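Local coordinates for cytochrome P450 reductase (Amycolatopsis methanolica 239, PDB 5OGX), which transfers electrons from NADH through FAD and a [2Fe-2S] cluster to a partner cytochrome P450 that O-demethylates lignin-derived aromatics, at residues 279-284 against 289-294. Numbering follows the deposited sequence. Where two conformers were deposited one is given.
Unlike the reference sequence in segment 279-284: Gly282 (reference Ser).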
loop_
_atom_site.group_PDB
_atom_site.type_symbol
_atom_site.label_atom_id
_atom_site.label_comp_id
_atom_site.label_asym_id
_atom_site.label_seq_id
_atom_site.Cartn_x
_atom_site.Cartn_y
_atom_site.Cartn_z
ATOM N N ALA A 279 19.361 22.804 -6.349
ATOM C CA ALA A 279 18.560 22.973 -5.145
ATOM C C ALA A 279 18.376 21.683 -4.361
ATOM O O ALA A 279 17.937 21.751 -3.209
ATOM C CB ALA A 279 17.184 23.539 -5.501
ATOM N N TYR A 280 18.713 20.528 -4.936
ATOM C CA TYR A 280 18.231 19.250 -4.421
ATOM C C TYR A 280 19.341 18.210 -4.360
ATOM O O TYR A 280 20.262 18.216 -5.177
ATOM C CB TYR A 280 17.089 18.713 -5.294
ATOM C CG TYR A 280 15.861 19.588 -5.299
ATOM C CD1 TYR A 280 15.149 19.815 -4.128
ATOM C CD2 TYR A 280 15.423 20.201 -6.467
ATOM C CE1 TYR A 280 14.030 20.625 -4.123
ATOM C CE2 TYR A 280 14.308 21.022 -6.473
ATOM C CZ TYR A 280 13.615 21.225 -5.298
ATOM O OH TYR A 280 12.505 22.035 -5.290
ATOM N N ARG A 281 19.204 17.281 -3.404
ATOM C CA ARG A 281 20.093 16.129 -3.311
ATOM C C ARG A 281 20.038 15.292 -4.587
ATOM O O ARG A 281 18.979 15.121 -5.194
ATOM C CB ARG A 281 19.710 15.251 -2.115
ATOM C CG ARG A 281 19.584 15.975 -0.783
ATOM C CD ARG A 281 20.924 16.101 -0.090
ATOM N NE ARG A 281 21.524 14.817 0.257
ATOM C CZ ARG A 281 21.289 14.159 1.389
ATOM N NH1 ARG A 281 20.453 14.658 2.290
ATOM N NH2 ARG A 281 21.893 13.002 1.620
ATOM N N GLY A 282 21.185 14.747 -4.982
ATOM C CA GLY A 282 21.258 13.872 -6.130
ATOM C C GLY A 282 21.361 12.413 -5.722
ATOM O O GLY A 282 21.704 12.087 -4.590
ATOM N N GLY A 283 21.052 11.534 -6.671
ATOM C CA GLY A 283 21.259 10.117 -6.462
ATOM C C GLY A 283 19.987 9.339 -6.214
ATOM O O GLY A 283 18.910 9.693 -6.704
ATOM N N PHE A 284 20.106 8.269 -5.454
ATOM C CA PHE A 284 18.961 7.433 -5.196
ATOM C C PHE A 284 18.552 7.569 -3.727
ATOM O O PHE A 284 19.394 7.855 -2.875
ATOM C CB PHE A 284 19.303 5.986 -5.575
ATOM C CG PHE A 284 19.656 5.827 -7.037
ATOM C CD1 PHE A 284 18.666 5.703 -7.990
ATOM C CD2 PHE A 284 20.976 5.841 -7.454
ATOM C CE1 PHE A 284 18.980 5.578 -9.325
ATOM C CE2 PHE A 284 21.297 5.711 -8.795
ATOM C CZ PHE A 284 20.301 5.582 -9.729
ATOM N N PHE A 289 19.385 8.625 2.691
ATOM C CA PHE A 289 19.153 8.356 4.104
ATOM C C PHE A 289 20.400 7.785 4.759
ATOM O O PHE A 289 20.794 8.216 5.846
ATOM C CB PHE A 289 17.979 7.394 4.291
ATOM C CG PHE A 289 17.900 6.808 5.675
ATOM C CD1 PHE A 289 17.497 7.587 6.747
ATOM C CD2 PHE A 289 18.182 5.460 5.893
ATOM C CE1 PHE A 289 17.397 7.066 8.009
ATOM C CE2 PHE A 289 18.093 4.918 7.171
ATOM C CZ PHE A 289 17.697 5.721 8.230
ATOM N N VAL A 290 21.020 6.794 4.108
ATOM C CA VAL A 290 22.236 6.185 4.638
ATOM C C VAL A 290 23.305 7.246 4.868
ATOM O O VAL A 290 24.045 7.203 5.857
ATOM C CB VAL A 290 22.725 5.074 3.691
ATOM C CG1 VAL A 290 24.081 4.560 4.134
ATOM C CG2 VAL A 290 21.704 3.939 3.635
ATOM N N GLU A 291 23.386 8.230 3.968
ATOM C CA GLU A 291 24.340 9.328 4.144
ATOM C C GLU A 291 23.999 10.170 5.372
ATOM O O GLU A 291 24.895 10.590 6.113
ATOM C CB GLU A 291 24.361 10.225 2.902
ATOM C CG GLU A 291 25.065 9.644 1.693
ATOM C CD GLU A 291 24.712 10.373 0.398
ATOM O OE1 GLU A 291 24.170 11.501 0.463
ATOM O OE2 GLU A 291 24.970 9.808 -0.689
ATOM N N ASP A 292 22.715 10.449 5.586
ATOM C CA ASP A 292 22.275 11.305 6.684
ATOM C C ASP A 292 22.326 10.609 8.037
ATOM O O ASP A 292 22.579 11.261 9.060
ATOM C CB ASP A 292 20.841 11.780 6.437
ATOM C CG ASP A 292 20.724 12.730 5.266
ATOM O OD1 ASP A 292 21.750 13.287 4.839
ATOM O OD2 ASP A 292 19.594 12.933 4.784
ATOM N N VAL A 293 22.068 9.304 8.059
ATOM C CA VAL A 293 21.875 8.514 9.273
ATOM C C VAL A 293 22.706 7.246 9.116
ATOM O O VAL A 293 22.182 6.206 8.680
ATOM C CB VAL A 293 20.383 8.201 9.481
ATOM C CG1 VAL A 293 20.148 7.383 10.766
ATOM C CG2 VAL A 293 19.569 9.517 9.510
ATOM N N PRO A 294 23.999 7.281 9.439
ATOM C CA PRO A 294 24.872 6.154 9.071
ATOM C C PRO A 294 24.515 4.855 9.759
ATOM O O PRO A 294 24.762 3.781 9.195
ATOM C CB PRO A 294 26.266 6.644 9.482
ATOM C CG PRO A 294 26.159 8.119 9.475
ATOM C CD PRO A 294 24.767 8.425 9.945
HETATM O O HOH W 1 22.753 12.761 -1.617
HETATM O O HOH W 2 23.792 9.764 -3.053
#
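With CG set opposite the carbonyl carbon (chi1 -52°) and the chain bent at the next two bonds, Arg281 swings its guanidinium toward the helix end, where Glu291 and Asp292 present adjacent carboxylates. Asp292 meets the edge of the guanidinium: Arg281 NH1 gives a nearly straight bond to Asp292 OD2 (3.2 Å, 169°), received on the syn lone pair, while OD1 takes weak bonds from NH1 and NH2. Glu291, extended beyond CG, runs past the arginine in the opposite direction, and its OE1 accepts from NH2 of Arg281 at 3.0 Å on the anti side, somewhat out of the carboxylate plane. Arginine suits this place because its flat, multi-pronged head can serve two acids at once, and bonds at both NH1 and NH2 limit the rotation of the group; the short aspartate brings both oxygens up to the guanidinium, and the longer glutamate reaches past it to NH2. A water extends the network, accepting from NE of Arg281 at 3.0 Å and lying 2.8 Å from OE1 of Glu291. OD2 of Asp292 is also hydrogen-bonded to the hydroxyl of Tyr241, on strand 238-244, which probably helps to position the carboxylate. The surface salt-bridge network ties edge strand 281-282 to the last turn of helix 285-292, which begins after only two linking residues, in the parallel-sheet, Rossmann-like NAD-binding domain of the ferredoxin reductase family.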